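Local coordinates for similar to sp|P32453 Saccharomyces cerevisiae YNL315c ATP11 (PDB 2P4F), which probably binds unfolded protein as a mitochondrial chaperone of the ATP11 family, whose members assist assembly of the F1 part of ATP synthase, at residues D104-D109 against F121-K126; S128-S133 against N233-S238; F157-P162 against Q248-N253; H195-S200 against H214-F219. All coordinates share one frame; numbering follows the deposited sequence.

Interactions 2, 3 and 4 all involve the six-stranded antiparallel sheet, whereas interaction 1 is a surface contact between N-terminal helical elements about 20 Å from the centre of the chain. Interaction 4 lies nearest that centre and joins two inner strands by backbone hydrogen bonds; interaction 2 adds edge strand 133-139 through a short backbone pairing and a water. Interaction 3, buried and largely leucine-lined, sets helix 244-257 against the other edge strand. Interactions 2 and 4 share neighbouring strands 229-236 and 215-220, and Leu-250 of interaction 3 packs on Ile-198 of interaction 4. Tyr-105 of interaction 1 reaches Gln-218 of interaction 4 from the other side of the sheet.

Interaction 1 of 4, residues D104-D109 against F121-K126; sequences DYLKLD and FLWRAK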
loop_
_atom_site.group_PDB
_atom_site.type_symbol
_atom_site.label_atom_id
_atom_site.label_comp_id
_atom_site.label_asym_id
_atom_site.label_seq_id
_atom_site.Cartn_x
_atom_site.Cartn_y
_atom_site.Cartn_z
ATOM N N ASP A 104 11.004 -5.792 15.160
ATOM C CA ASP A 104 10.946 -4.615 16.022
ATOM C C ASP A 104 9.576 -4.395 16.646
ATOM O O ASP A 104 9.430 -3.643 17.612
ATOM C CB ASP A 104 11.317 -3.377 15.192
ATOM C CG ASP A 104 12.761 -3.424 14.709
ATOM O OD1 ASP A 104 13.652 -3.734 15.558
ATOM O OD2 ASP A 104 13.031 -3.167 13.512
ATOM N N TYR A 105 8.532 -5.024 16.119
ATOM C CA TYR A 105 7.191 -4.877 16.655
ATOM C C TYR A 105 6.740 -6.124 17.407
ATOM O O TYR A 105 6.119 -6.009 18.468
ATOM C CB TYR A 105 6.203 -4.643 15.507
ATOM C CG TYR A 105 6.482 -3.432 14.644
ATOM C CD1 TYR A 105 6.590 -2.164 15.190
ATOM C CD2 TYR A 105 6.574 -3.559 13.265
ATOM C CE1 TYR A 105 6.834 -1.024 14.399
ATOM C CE2 TYR A 105 6.811 -2.451 12.464
ATOM C CZ TYR A 105 6.941 -1.206 13.012
ATOM O OH TYR A 105 7.162 -0.096 12.209
ATOM N N LEU A 106 7.029 -7.297 16.838
ATOM C CA LEU A 106 6.686 -8.588 17.449
ATOM C C LEU A 106 7.930 -9.477 17.327
ATOM O O LEU A 106 8.332 -9.701 16.160
ATOM C CB LEU A 106 5.541 -9.353 16.790
ATOM C CG LEU A 106 4.186 -8.681 16.698
ATOM C CD1 LEU A 106 3.227 -9.538 15.868
ATOM C CD2 LEU A 106 3.615 -8.428 18.089
ATOM N N LYS A 107 8.510 -9.970 18.381
ATOM C CA LYS A 107 9.750 -10.730 18.255
ATOM C C LYS A 107 9.495 -12.050 17.545
ATOM O O LYS A 107 8.687 -12.912 17.938
ATOM C CB LYS A 107 10.367 -11.008 19.627
ATOM C CG LYS A 107 10.856 -9.732 20.327
ATOM C CD LYS A 107 11.907 -9.005 19.510
ATOM C CE LYS A 107 12.161 -7.579 19.930
ATOM N NZ LYS A 107 11.342 -6.514 19.289
ATOM N N LEU A 108 10.233 -12.224 16.460
ATOM C CA LEU A 108 9.967 -13.417 15.655
ATOM C C LEU A 108 10.231 -14.692 16.430
ATOM O O LEU A 108 9.494 -15.661 16.249
ATOM C CB LEU A 108 10.820 -13.473 14.386
ATOM C CG LEU A 108 10.718 -12.227 13.505
ATOM C CD1 LEU A 108 11.619 -12.346 12.289
ATOM C CD2 LEU A 108 9.259 -12.049 13.120
ATOM N N ASP A 109 11.273 -14.676 17.252
ATOM C CA ASP A 109 11.679 -15.917 17.927
ATOM C C ASP A 109 10.656 -16.197 19.014
ATOM O O ASP A 109 10.531 -17.304 19.511
ATOM C CB ASP A 109 13.095 -15.905 18.476
ATOM C CG ASP A 109 13.579 -14.825 19.400
ATOM O OD1 ASP A 109 12.994 -13.712 19.421
ATOM O OD2 ASP A 109 14.571 -14.988 20.161
ATOM N N PHE A 121 -4.052 -11.944 16.087
ATOM C CA PHE A 121 -4.552 -11.258 17.313
ATOM C C PHE A 121 -3.506 -10.331 17.884
ATOM O O PHE A 121 -3.760 -9.199 18.285
ATOM C CB PHE A 121 -4.889 -12.319 18.353
ATOM C CG PHE A 121 -6.187 -13.083 18.044
ATOM C CD1 PHE A 121 -7.091 -12.735 17.051
ATOM C CD2 PHE A 121 -6.453 -14.197 18.806
ATOM C CE1 PHE A 121 -8.231 -13.487 16.858
ATOM C CE2 PHE A 121 -7.617 -14.924 18.654
ATOM C CZ PHE A 121 -8.525 -14.568 17.667
ATOM N N LEU A 122 -2.272 -10.853 17.926
ATOM C CA LEU A 122 -1.203 -10.020 18.532
ATOM C C LEU A 122 -0.926 -8.774 17.718
ATOM O O LEU A 122 -0.650 -7.718 18.255
ATOM C CB LEU A 122 0.099 -10.807 18.667
ATOM C CG LEU A 122 0.085 -11.927 19.711
ATOM C CD1 LEU A 122 1.411 -12.666 19.593
ATOM C CD2 LEU A 122 -0.120 -11.311 21.105
ATOM N N TRP A 123 -0.965 -8.955 16.408
ATOM C CA TRP A 123 -0.668 -7.793 15.528
ATOM C C TRP A 123 -1.753 -6.739 15.672
ATOM O O TRP A 123 -1.470 -5.537 15.794
ATOM C CB TRP A 123 -0.608 -8.287 14.114
ATOM C CG TRP A 123 -0.268 -7.309 13.041
ATOM C CD1 TRP A 123 -1.021 -6.867 11.981
ATOM C CD2 TRP A 123 1.014 -6.647 12.930
ATOM N NE1 TRP A 123 -0.265 -5.970 11.237
ATOM C CE2 TRP A 123 0.975 -5.819 11.789
ATOM C CE3 TRP A 123 2.176 -6.688 13.685
ATOM C CZ2 TRP A 123 2.045 -5.026 11.357
ATOM C CZ3 TRP A 123 3.260 -5.892 13.272
ATOM C CH2 TRP A 123 3.183 -5.080 12.131
ATOM N N ARG A 124 -3.020 -7.213 15.682
ATOM C CA ARG A 124 -4.080 -6.212 15.865
ATOM C C ARG A 124 -4.002 -5.581 17.247
ATOM O O ARG A 124 -4.263 -4.378 17.373
ATOM C CB ARG A 124 -5.441 -6.868 15.586
ATOM C CG ARG A 124 -5.553 -7.304 14.122
ATOM C CD ARG A 124 -6.984 -7.757 13.867
ATOM N NE ARG A 124 -7.109 -8.267 12.505
ATOM C CZ ARG A 124 -7.192 -7.564 11.384
ATOM N NH1 ARG A 124 -7.169 -6.234 11.425
ATOM N NH2 ARG A 124 -7.305 -8.204 10.217
ATOM N N ALA A 125 -3.658 -6.352 18.298
ATOM C CA ALA A 125 -3.553 -5.760 19.647
ATOM C C ALA A 125 -2.448 -4.724 19.651
ATOM O O ALA A 125 -2.583 -3.675 20.333
ATOM C CB ALA A 125 -3.267 -6.819 20.716
ATOM N N LYS A 126 -1.367 -4.996 18.925
ATOM C CA LYS A 126 -0.184 -4.090 18.963
ATOM C C LYS A 126 -0.555 -2.685 18.551
ATOM O O LYS A 126 -0.088 -1.671 19.075
ATOM C CB LYS A 126 0.901 -4.653 18.040
ATOM C CG LYS A 126 2.097 -3.772 17.722
ATOM C CD LYS A 126 2.957 -3.551 18.965
ATOM C CE LYS A 126 4.303 -2.968 18.560
ATOM N NZ LYS A 126 5.227 -2.824 19.739
#
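An N-terminal helical layer packed on the antiparallel sheet beside edge strand 133-139 brings Tyr-105 and Leu-106 against Leu-122, Trp-123 and Lys-126 of helix 116-126. Tyr-105, at the end of a first short, weakly bonded helix, and Leu-106, just after it, face the longer helix. Trp-123 is the buried member of the group. Its CG stands anti to the backbone N (chi1 -178°), beside the carbonyl carbon, and the six-membered part of the indole meets both partners with its rim. CD1 of Leu-106 comes to 3.7 Å from CE3 of Trp-123, near the indole plane, while CD2 of Tyr-105 lies in that plane, 3.9 Å from CH2 of Trp-123. The two aromatic rings are turned 67° from each other, with centroids 6.0 Å apart, so they meet obliquely. The other methyl of Leu-106, CD2, is 4.3 Å from CB of Leu-122 toward the outside of the contact.

Beyond this apolar group, the indole NE1 bonds to the carbonyl O of Met-232, and the Tyr-105 hydroxyl bonds to Gln-218; the layer is thereby tied to the sheet through both polar ends. Trp-127 places its ring edge-to-face with each of these two aromatics. Lys-126 closes the exposed side, its chain bent at chi2 (68°) and running at about a right angle to the Tyr-105 side chain. Its CE lies 4.0 Å from CB of Tyr-105, and its NZ is 3.5 Å from the Tyr-105 carbonyl O, with no hydrogen bond between them.

Interaction 2 of 4, residues S128-S133 against N233-S238; sequences SNRDDS and NGQVES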
loop_
_atom_site.group_PDB
_atom_site.type_symbol
_atom_site.label_atom_id
_atom_site.label_comp_id
_atom_site.label_asym_id
_atom_site.label_seq_id
_atom_site.Cartn_x
_atom_site.Cartn_y
_atom_site.Cartn_z
ATOM N N SER A 128 -3.692 -1.454 18.417
ATOM C CA SER A 128 -5.030 -1.124 18.872
ATOM C C SER A 128 -5.112 0.195 19.604
ATOM O O SER A 128 -6.212 0.741 19.764
ATOM C CB SER A 128 -5.583 -2.214 19.819
ATOM O OG SER A 128 -4.821 -2.307 21.000
ATOM N N ASN A 129 -4.033 0.778 20.119
ATOM C CA ASN A 129 -4.373 1.950 20.947
ATOM C C ASN A 129 -4.377 3.217 20.106
ATOM O O ASN A 129 -4.288 4.292 20.674
ATOM C CB ASN A 129 -3.385 2.021 22.103
ATOM C CG ASN A 129 -1.948 1.713 21.716
ATOM O OD1 ASN A 129 -1.626 1.212 20.633
ATOM N ND2 ASN A 129 -1.058 2.039 22.653
ATOM N N ARG A 130 -4.469 3.052 18.788
ATOM C CA ARG A 130 -4.335 4.199 17.893
ATOM C C ARG A 130 -5.571 4.603 17.094
ATOM O O ARG A 130 -6.449 3.795 16.758
ATOM C CB ARG A 130 -3.261 3.877 16.852
ATOM C CG ARG A 130 -1.883 3.501 17.385
ATOM C CD ARG A 130 -0.947 4.221 16.420
ATOM N NE ARG A 130 0.450 3.848 16.522
ATOM C CZ ARG A 130 1.369 4.671 16.007
ATOM N NH1 ARG A 130 0.984 5.791 15.423
ATOM N NH2 ARG A 130 2.639 4.337 16.094
ATOM N N ASP A 131 -5.611 5.898 16.728
ATOM C CA ASP A 131 -6.656 6.291 15.775
ATOM C C ASP A 131 -6.034 6.813 14.483
ATOM O O ASP A 131 -6.679 7.440 13.661
ATOM C CB ASP A 131 -7.640 7.313 16.348
ATOM C CG ASP A 131 -6.968 8.619 16.703
ATOM O OD1 ASP A 131 -5.733 8.704 16.512
ATOM O OD2 ASP A 131 -7.679 9.538 17.167
ATOM N N ASP A 132 -4.744 6.551 14.281
ATOM C CA ASP A 132 -4.161 6.967 13.014
ATOM C C ASP A 132 -3.717 5.757 12.209
ATOM O O ASP A 132 -2.998 5.968 11.234
ATOM C CB ASP A 132 -2.997 7.907 13.333
ATOM C CG ASP A 132 -1.913 7.182 14.114
ATOM O OD1 ASP A 132 -2.128 6.095 14.677
ATOM O OD2 ASP A 132 -0.792 7.722 14.173
ATOM N N SER A 133 -4.116 4.550 12.568
ATOM C CA SER A 133 -3.507 3.322 12.039
ATOM C C SER A 133 -4.410 2.525 11.118
ATOM O O SER A 133 -5.585 2.394 11.434
ATOM C CB SER A 133 -3.082 2.388 13.197
ATOM O OG SER A 133 -1.905 2.997 13.737
ATOM N N ASN A 233 1.013 -2.630 8.480
ATOM C CA ASN A 233 0.726 -1.551 9.419
ATOM C C ASN A 233 0.910 -0.245 8.649
ATOM O O ASN A 233 1.904 -0.078 7.954
ATOM C CB ASN A 233 1.590 -1.554 10.682
ATOM C CG ASN A 233 3.074 -1.533 10.380
ATOM O OD1 ASN A 233 3.597 -2.548 9.924
ATOM N ND2 ASN A 233 3.854 -0.485 10.606
ATOM N N GLY A 234 -0.039 0.670 8.760
ATOM C CA GLY A 234 0.166 1.971 8.126
ATOM C C GLY A 234 -0.249 3.039 9.093
ATOM O O GLY A 234 -0.971 2.806 10.091
ATOM N N GLN A 235 0.242 4.234 8.829
ATOM C CA GLN A 235 -0.083 5.370 9.700
ATOM C C GLN A 235 -0.465 6.554 8.804
ATOM O O GLN A 235 0.217 6.755 7.752
ATOM C CB GLN A 235 1.081 5.817 10.601
ATOM C CG GLN A 235 1.226 5.013 11.885
ATOM C CD GLN A 235 2.528 5.258 12.631
ATOM O OE1 GLN A 235 2.848 4.617 13.626
ATOM N NE2 GLN A 235 3.312 6.219 12.147
ATOM N N VAL A 236 -1.465 7.305 9.169
ATOM C CA VAL A 236 -1.835 8.537 8.472
ATOM C C VAL A 236 -1.424 9.709 9.341
ATOM O O VAL A 236 -1.751 9.724 10.554
ATOM C CB VAL A 236 -3.357 8.605 8.193
ATOM C CG1 VAL A 236 -3.746 9.870 7.428
ATOM C CG2 VAL A 236 -3.722 7.339 7.442
ATOM N N GLU A 237 -0.743 10.692 8.808
ATOM C CA GLU A 237 -0.266 11.816 9.599
ATOM C C GLU A 237 -1.422 12.679 10.095
ATOM O O GLU A 237 -2.334 13.090 9.384
ATOM C CB GLU A 237 0.680 12.655 8.741
ATOM C CG GLU A 237 1.993 11.996 8.358
ATOM C CD GLU A 237 2.861 11.769 9.572
ATOM O OE1 GLU A 237 3.162 10.606 9.901
ATOM O OE2 GLU A 237 3.238 12.759 10.222
ATOM N N SER A 238 -1.378 12.999 11.394
ATOM C CA SER A 238 -2.538 13.716 11.936
ATOM C C SER A 238 -2.578 15.156 11.439
ATOM O O SER A 238 -3.681 15.738 11.412
ATOM C CB SER A 238 -2.584 13.665 13.457
ATOM O OG SER A 238 -1.306 13.834 14.044
HETATM O O HOH W 1 0.018 1.723 12.429
#
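Asp-132 and Gln-235, with Val-236 behind them, carry the contact by which edge strand 133-139 begins to pair with strand 229-236 in the antiparallel sheet. The loop from helix 116-126 ends at Asp-132, and its carbonyl O accepts a hydrogen bond from Val-236 N at 2.9 Å, with an N-H...O angle of 162°. The same oxygen lies 3.3 Å from CA of Gln-235 in a CA-H...O contact. One residue on, Ser-133 and Gln-235 form a non-hydrogen-bonded antiparallel pair, both directed to the same face of the sheet. Val-236 belongs to the other face, where helix 244-257 covers it through Leu-244 and Ala-247.

On the face that Ser-133 and Gln-235 share, the Asp-132 and Gln-235 side chains lie side by side and point the same way, the carboxylate and amide planes only 21° apart. OD2 of Asp-132 is 4.1 Å from CG of Gln-235. The carboxylate is engaged from within its own loop, for NH1 of Arg-130 makes a salt bridge of 2.9 Å to OD2 of Asp-132, although the hydrogen bond it contains is weak. That arginine is poorly ordered, and the close approach of Gln-235 OE1 to one face of its guanidinium is doubtful.

On the Gly-234 side of the pair the carbonyl O of Gly-234 meets CA of Ser-133 at 3.2 Å. A water bridges this junction, donating to the Gly-234 O at 2.8 Å and lying 2.7 Å from the Ser-133 OG.

Interaction 3 of 4, residues F157-P162 against Q248-N253; sequences FVLPLP and QLLLLN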
loop_
_atom_site.group_PDB
_atom_site.type_symbol
_atom_site.label_atom_id
_atom_site.label_comp_id
_atom_site.label_asym_id
_atom_site.label_seq_id
_atom_site.Cartn_x
_atom_site.Cartn_y
_atom_site.Cartn_z
ATOM N N PHE A 157 2.914 5.575 -9.060
ATOM C CA PHE A 157 1.621 5.782 -9.713
ATOM C C PHE A 157 1.024 7.084 -9.192
ATOM O O PHE A 157 1.611 7.725 -8.320
ATOM C CB PHE A 157 0.686 4.602 -9.488
ATOM C CG PHE A 157 -0.473 4.483 -10.494
ATOM C CD1 PHE A 157 -0.246 4.664 -11.873
ATOM C CD2 PHE A 157 -1.737 4.182 -10.062
ATOM C CE1 PHE A 157 -1.280 4.525 -12.808
ATOM C CE2 PHE A 157 -2.779 4.030 -10.985
ATOM C CZ PHE A 157 -2.528 4.196 -12.345
ATOM N N VAL A 158 -0.103 7.493 -9.782
ATOM C CA VAL A 158 -0.864 8.647 -9.272
ATOM C C VAL A 158 -2.279 8.189 -9.050
ATOM O O VAL A 158 -2.801 7.405 -9.886
ATOM C CB VAL A 158 -0.825 9.799 -10.300
ATOM C CG1 VAL A 158 -1.738 10.910 -9.876
ATOM C CG2 VAL A 158 0.635 10.263 -10.424
ATOM N N LEU A 159 -2.919 8.612 -7.953
ATOM C CA LEU A 159 -4.308 8.299 -7.746
ATOM C C LEU A 159 -5.049 9.547 -7.321
ATOM O O LEU A 159 -4.486 10.364 -6.601
ATOM C CB LEU A 159 -4.523 7.277 -6.603
ATOM C CG LEU A 159 -4.160 5.834 -6.894
ATOM C CD1 LEU A 159 -4.290 5.034 -5.581
ATOM C CD2 LEU A 159 -5.018 5.195 -7.985
ATOM N N PRO A 160 -6.307 9.664 -7.701
ATOM C CA PRO A 160 -7.055 10.796 -7.203
ATOM C C PRO A 160 -7.642 10.504 -5.817
ATOM O O PRO A 160 -8.085 9.400 -5.492
ATOM C CB PRO A 160 -8.216 10.880 -8.224
ATOM C CG PRO A 160 -8.436 9.449 -8.620
ATOM C CD PRO A 160 -7.095 8.771 -8.584
ATOM N N LEU A 161 -7.635 11.539 -5.008
ATOM C CA LEU A 161 -8.450 11.540 -3.806
ATOM C C LEU A 161 -9.663 12.460 -4.043
ATOM O O LEU A 161 -9.563 13.688 -4.198
ATOM C CB LEU A 161 -7.547 11.941 -2.651
ATOM C CG LEU A 161 -8.161 12.045 -1.272
ATOM C CD1 LEU A 161 -8.867 10.721 -0.970
ATOM C CD2 LEU A 161 -7.082 12.379 -0.252
ATOM N N PRO A 162 -10.856 11.877 -4.113
ATOM C CA PRO A 162 -12.063 12.693 -4.327
ATOM C C PRO A 162 -12.317 13.562 -3.108
ATOM O O PRO A 162 -12.076 13.149 -1.962
ATOM C CB PRO A 162 -13.218 11.700 -4.463
ATOM C CG PRO A 162 -12.536 10.383 -4.631
ATOM C CD PRO A 162 -11.159 10.451 -4.021
ATOM N N GLN A 248 -7.845 4.613 3.638
ATOM C CA GLN A 248 -8.391 3.296 3.333
ATOM C C GLN A 248 -8.862 3.169 1.891
ATOM O O GLN A 248 -8.633 2.129 1.235
ATOM C CB GLN A 248 -9.571 2.972 4.278
ATOM C CG GLN A 248 -9.182 2.919 5.742
ATOM C CD GLN A 248 -10.359 2.911 6.702
ATOM O OE1 GLN A 248 -11.453 3.448 6.471
ATOM N NE2 GLN A 248 -10.190 2.282 7.864
ATOM N N LEU A 249 -9.524 4.227 1.424
ATOM C CA LEU A 249 -10.048 4.155 0.036
ATOM C C LEU A 249 -8.897 4.255 -0.960
ATOM O O LEU A 249 -8.885 3.588 -2.009
ATOM C CB LEU A 249 -11.138 5.192 -0.144
ATOM C CG LEU A 249 -12.630 4.863 0.072
ATOM C CD1 LEU A 249 -12.907 3.483 0.683
ATOM C CD2 LEU A 249 -13.318 5.929 0.925
ATOM N N LEU A 250 -7.866 5.043 -0.663
ATOM C CA LEU A 250 -6.683 5.071 -1.535
ATOM C C LEU A 250 -6.005 3.711 -1.553
ATOM O O LEU A 250 -5.592 3.228 -2.602
ATOM C CB LEU A 250 -5.664 6.121 -1.069
ATOM C CG LEU A 250 -6.087 7.560 -1.371
ATOM C CD1 LEU A 250 -5.278 8.579 -0.552
ATOM C CD2 LEU A 250 -5.977 7.876 -2.861
ATOM N N LEU A 251 -5.872 3.068 -0.388
ATOM C CA LEU A 251 -5.227 1.754 -0.352
ATOM C C LEU A 251 -6.036 0.743 -1.147
ATOM O O LEU A 251 -5.477 -0.104 -1.854
ATOM C CB LEU A 251 -5.091 1.338 1.117
ATOM C CG LEU A 251 -4.600 -0.095 1.319
ATOM C CD1 LEU A 251 -3.235 -0.279 0.669
ATOM C CD2 LEU A 251 -4.571 -0.354 2.803
ATOM N N LEU A 252 -7.360 0.816 -1.048
ATOM C CA LEU A 252 -8.176 -0.096 -1.880
ATOM C C LEU A 252 -7.895 0.111 -3.372
ATOM O O LEU A 252 -7.761 -0.864 -4.145
ATOM C CB LEU A 252 -9.646 0.103 -1.526
ATOM C CG LEU A 252 -10.431 -1.053 -0.928
ATOM C CD1 LEU A 252 -9.563 -1.898 0.003
ATOM C CD2 LEU A 252 -11.674 -0.484 -0.235
ATOM N N ASN A 253 -7.779 1.397 -3.770
ATOM C CA ASN A 253 -7.481 1.642 -5.176
ATOM C C ASN A 253 -6.064 1.242 -5.527
ATOM O O ASN A 253 -5.806 0.785 -6.661
ATOM C CB ASN A 253 -7.785 3.119 -5.496
ATOM C CG ASN A 253 -9.047 3.261 -6.338
ATOM O OD1 ASN A 253 -9.537 2.297 -6.952
ATOM N ND2 ASN A 253 -9.604 4.451 -6.416
HETATM O O HOH W 2 -8.785 6.816 -5.309
#
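Leu-159 of strand 156-162 sends its side chain toward helix 244-257 and meets two residues one turn apart on it. Its CD1 lies 3.7 Å from the carbonyl O of Leu-250 and 4.0 Å from CB of Asn-253, while its CB is 4.1 Å from CD2 of Leu-250. The isobutyl group thus rests between the helix backbone and the base of the asparagine, with Val-254 and Phe-257 of the same helix extending the apolar surroundings.

At Pro-160 the contact passes to the backbone. The carbonyl O of this residue is 3.7 Å from CD2 of Leu-250, and its polar need is met by a water that donates to it at 2.7 Å. The same water accepts from ND2 of Asn-253, bridging strand and helix. ND2 also bonds to the carbonyl O of Ala-294, and the amide's other atom, OD1, takes a bond from Arg-256 NE, which together fix the way the amide is turned. This is the outer edge of a half-barrel sheet: Phe-157, Leu-159 and Leu-161 make backbone bonds to strand 179-190, whereas Pro-160, which has no N-H, packs its ring on Val-179 and Ala-294. The segments of strand and helix run at 145° to each other, their axes 9.4 Å apart at closest, and the helix covers the sheet face that carries Ile-198 and Ile-217, probably the inside of the half barrel.

Leu-161 follows. Its CD1 approaches CD1 of Leu-250 at 4.2 Å, the other methyl of the helix residue that Leu-159 and Pro-160 meet through CD2.

Interaction 4 of 4, residues H195-S200 against H214-F219; sequences HCLITS and HTTIQF
Strands 195-200 and 215-219 run antiparallel, their axes 4.7 Å apart at closest, with Cys-196 and Ile-217 as a hydrogen-bonded pair: Cys-196 N gives to Ile-217 O at 2.8 Å, and Ile-217 N gives to Cys-196 O. Ile-198 N likewise bonds to Thr-215 O, but the return bond from Thr-215 N to Ile-198 O is weak and long at 3.3 Å. There a classic beta bulge sets His-214 and Thr-215 together against Ile-198.

At the bulge, with CG of His-214 between backbone N and carbonyl carbon (chi1 51°), the ring lies over the Ile-198 carbonyl O, which stands 3.4 Å from the plane at the ring centre. CE1 of His-214 touches CG2 of Ile-198 at 3.6 Å. Thr-215 OG1 meets ND1 of His-214 in the ring plane, and NE2 is held by Gln-182 of the next strand.

On the other face, CD2 of Leu-197 lies 3.5 Å from CG2 of Thr-216, the two side chains lying alongside each other. His-195 and Gln-218 also run together, and Gln-218 NE2 donates to His-195 NE2 at 3.0 Å and an almost straight 175°, the donor lying 34° out of the imidazole plane. Gln-218 OE1 is bonded to Tyr-105 OH and Asn-233 ND2, and NE2 also to the carbonyl O of Lys-100, which together fix the amide; His-195 NE2 then acts as acceptor, which would suit a neutral ring protonated at ND1.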
loop_
_atom_site.group_PDB
_atom_site.type_symbol
_atom_site.label_atom_id
_atom_site.label_comp_id
_atom_site.label_asym_id
_atom_site.label_seq_id
_atom_site.Cartn_x
_atom_site.Cartn_y
_atom_site.Cartn_z
ATOM N N HIS A 195 7.420 -0.986 1.462
ATOM C CA HIS A 195 6.672 0.182 1.904
ATOM C C HIS A 195 5.834 0.749 0.755
ATOM O O HIS A 195 6.280 0.684 -0.401
ATOM C CB HIS A 195 7.633 1.289 2.360
ATOM C CG HIS A 195 8.444 0.903 3.566
ATOM N ND1 HIS A 195 9.491 1.706 3.979
ATOM C CD2 HIS A 195 8.324 -0.111 4.466
ATOM C CE1 HIS A 195 9.982 1.144 5.094
ATOM N NE2 HIS A 195 9.315 0.036 5.426
ATOM N N CYS A 196 4.698 1.327 1.081
ATOM C CA CYS A 196 3.909 2.074 0.099
ATOM C C CYS A 196 3.728 3.468 0.673
ATOM O O CYS A 196 3.201 3.573 1.825
ATOM C CB CYS A 196 2.570 1.338 -0.143
ATOM S SG CYS A 196 1.604 2.246 -1.403
ATOM N N LEU A 197 4.148 4.535 0.008
ATOM C CA LEU A 197 4.130 5.889 0.509
ATOM C C LEU A 197 3.153 6.700 -0.342
ATOM O O LEU A 197 3.257 6.621 -1.587
ATOM C CB LEU A 197 5.514 6.522 0.382
ATOM C CG LEU A 197 6.721 5.713 0.933
ATOM C CD1 LEU A 197 7.983 6.565 0.769
ATOM C CD2 LEU A 197 6.483 5.263 2.348
ATOM N N ILE A 198 2.255 7.437 0.259
ATOM C CA ILE A 198 1.298 8.249 -0.478
ATOM C C ILE A 198 1.472 9.704 -0.075
ATOM O O ILE A 198 1.446 10.043 1.114
ATOM C CB ILE A 198 -0.143 7.709 -0.285
ATOM C CG1 ILE A 198 -0.228 6.177 -0.448
ATOM C CG2 ILE A 198 -1.097 8.430 -1.261
ATOM C CD1 ILE A 198 -1.648 5.629 -0.229
ATOM N N THR A 199 1.656 10.576 -1.080
ATOM C CA THR A 199 2.043 11.959 -0.906
ATOM C C THR A 199 1.175 12.869 -1.776
ATOM O O THR A 199 0.889 12.522 -2.940
ATOM C CB THR A 199 3.505 12.170 -1.360
ATOM O OG1 THR A 199 4.318 11.216 -0.666
ATOM C CG2 THR A 199 3.973 13.576 -1.029
ATOM N N SER A 200 0.760 13.988 -1.230
ATOM C CA SER A 200 -0.044 14.850 -2.107
ATOM C C SER A 200 0.782 15.507 -3.195
ATOM O O SER A 200 1.834 16.117 -2.889
ATOM C CB SER A 200 -0.744 15.904 -1.260
ATOM O OG SER A 200 -1.511 16.771 -2.075
ATOM N N HIS A 214 1.710 11.727 3.526
ATOM C CA HIS A 214 0.702 11.733 4.601
ATOM C C HIS A 214 0.381 10.322 5.066
ATOM O O HIS A 214 -0.129 10.157 6.181
ATOM C CB HIS A 214 -0.564 12.419 4.120
ATOM C CG HIS A 214 -1.119 11.930 2.812
ATOM N ND1 HIS A 214 -1.718 10.697 2.687
ATOM C CD2 HIS A 214 -1.176 12.576 1.595
ATOM C CE1 HIS A 214 -2.126 10.570 1.415
ATOM N NE2 HIS A 214 -1.802 11.697 0.743
ATOM N N THR A 215 0.635 9.310 4.240
ATOM C CA THR A 215 0.312 7.910 4.591
ATOM C C THR A 215 1.530 7.035 4.292
ATOM O O THR A 215 2.029 7.099 3.129
ATOM C CB THR A 215 -0.901 7.427 3.792
ATOM O OG1 THR A 215 -2.037 8.234 4.158
ATOM C CG2 THR A 215 -1.277 5.981 4.169
ATOM N N THR A 216 2.001 6.263 5.244
ATOM C CA THR A 216 3.100 5.313 4.979
ATOM C C THR A 216 2.593 3.957 5.394
ATOM O O THR A 216 2.058 3.802 6.528
ATOM C CB THR A 216 4.338 5.684 5.804
ATOM O OG1 THR A 216 4.851 6.937 5.250
ATOM C CG2 THR A 216 5.488 4.702 5.697
ATOM N N ILE A 217 2.736 2.954 4.570
ATOM C CA ILE A 217 2.271 1.603 4.845
ATOM C C ILE A 217 3.477 0.677 4.767
ATOM O O ILE A 217 4.253 0.759 3.826
ATOM C CB ILE A 217 1.178 1.182 3.849
ATOM C CG1 ILE A 217 0.017 2.227 3.820
ATOM C CG2 ILE A 217 0.711 -0.203 4.178
ATOM C CD1 ILE A 217 -0.904 2.117 2.680
ATOM N N GLN A 218 3.584 -0.229 5.778
ATOM C CA GLN A 218 4.591 -1.263 5.734
ATOM C C GLN A 218 3.888 -2.615 5.534
ATOM O O GLN A 218 2.853 -2.854 6.201
ATOM C CB GLN A 218 5.411 -1.384 7.029
ATOM C CG GLN A 218 6.209 -0.115 7.406
ATOM C CD GLN A 218 7.191 -0.520 8.507
ATOM O OE1 GLN A 218 6.693 -0.745 9.650
ATOM N NE2 GLN A 218 8.488 -0.657 8.200
ATOM N N PHE A 219 4.494 -3.430 4.644
ATOM C CA PHE A 219 4.096 -4.829 4.504
ATOM C C PHE A 219 5.263 -5.678 4.933
ATOM O O PHE A 219 6.345 -5.532 4.374
ATOM C CB PHE A 219 3.726 -5.124 3.052
ATOM C CG PHE A 219 2.498 -4.390 2.577
ATOM C CD1 PHE A 219 1.218 -4.926 2.703
ATOM C CD2 PHE A 219 2.635 -3.142 1.967
ATOM C CE1 PHE A 219 0.057 -4.276 2.259
ATOM C CE2 PHE A 219 1.500 -2.470 1.530
ATOM C CZ PHE A 219 0.233 -3.043 1.643
#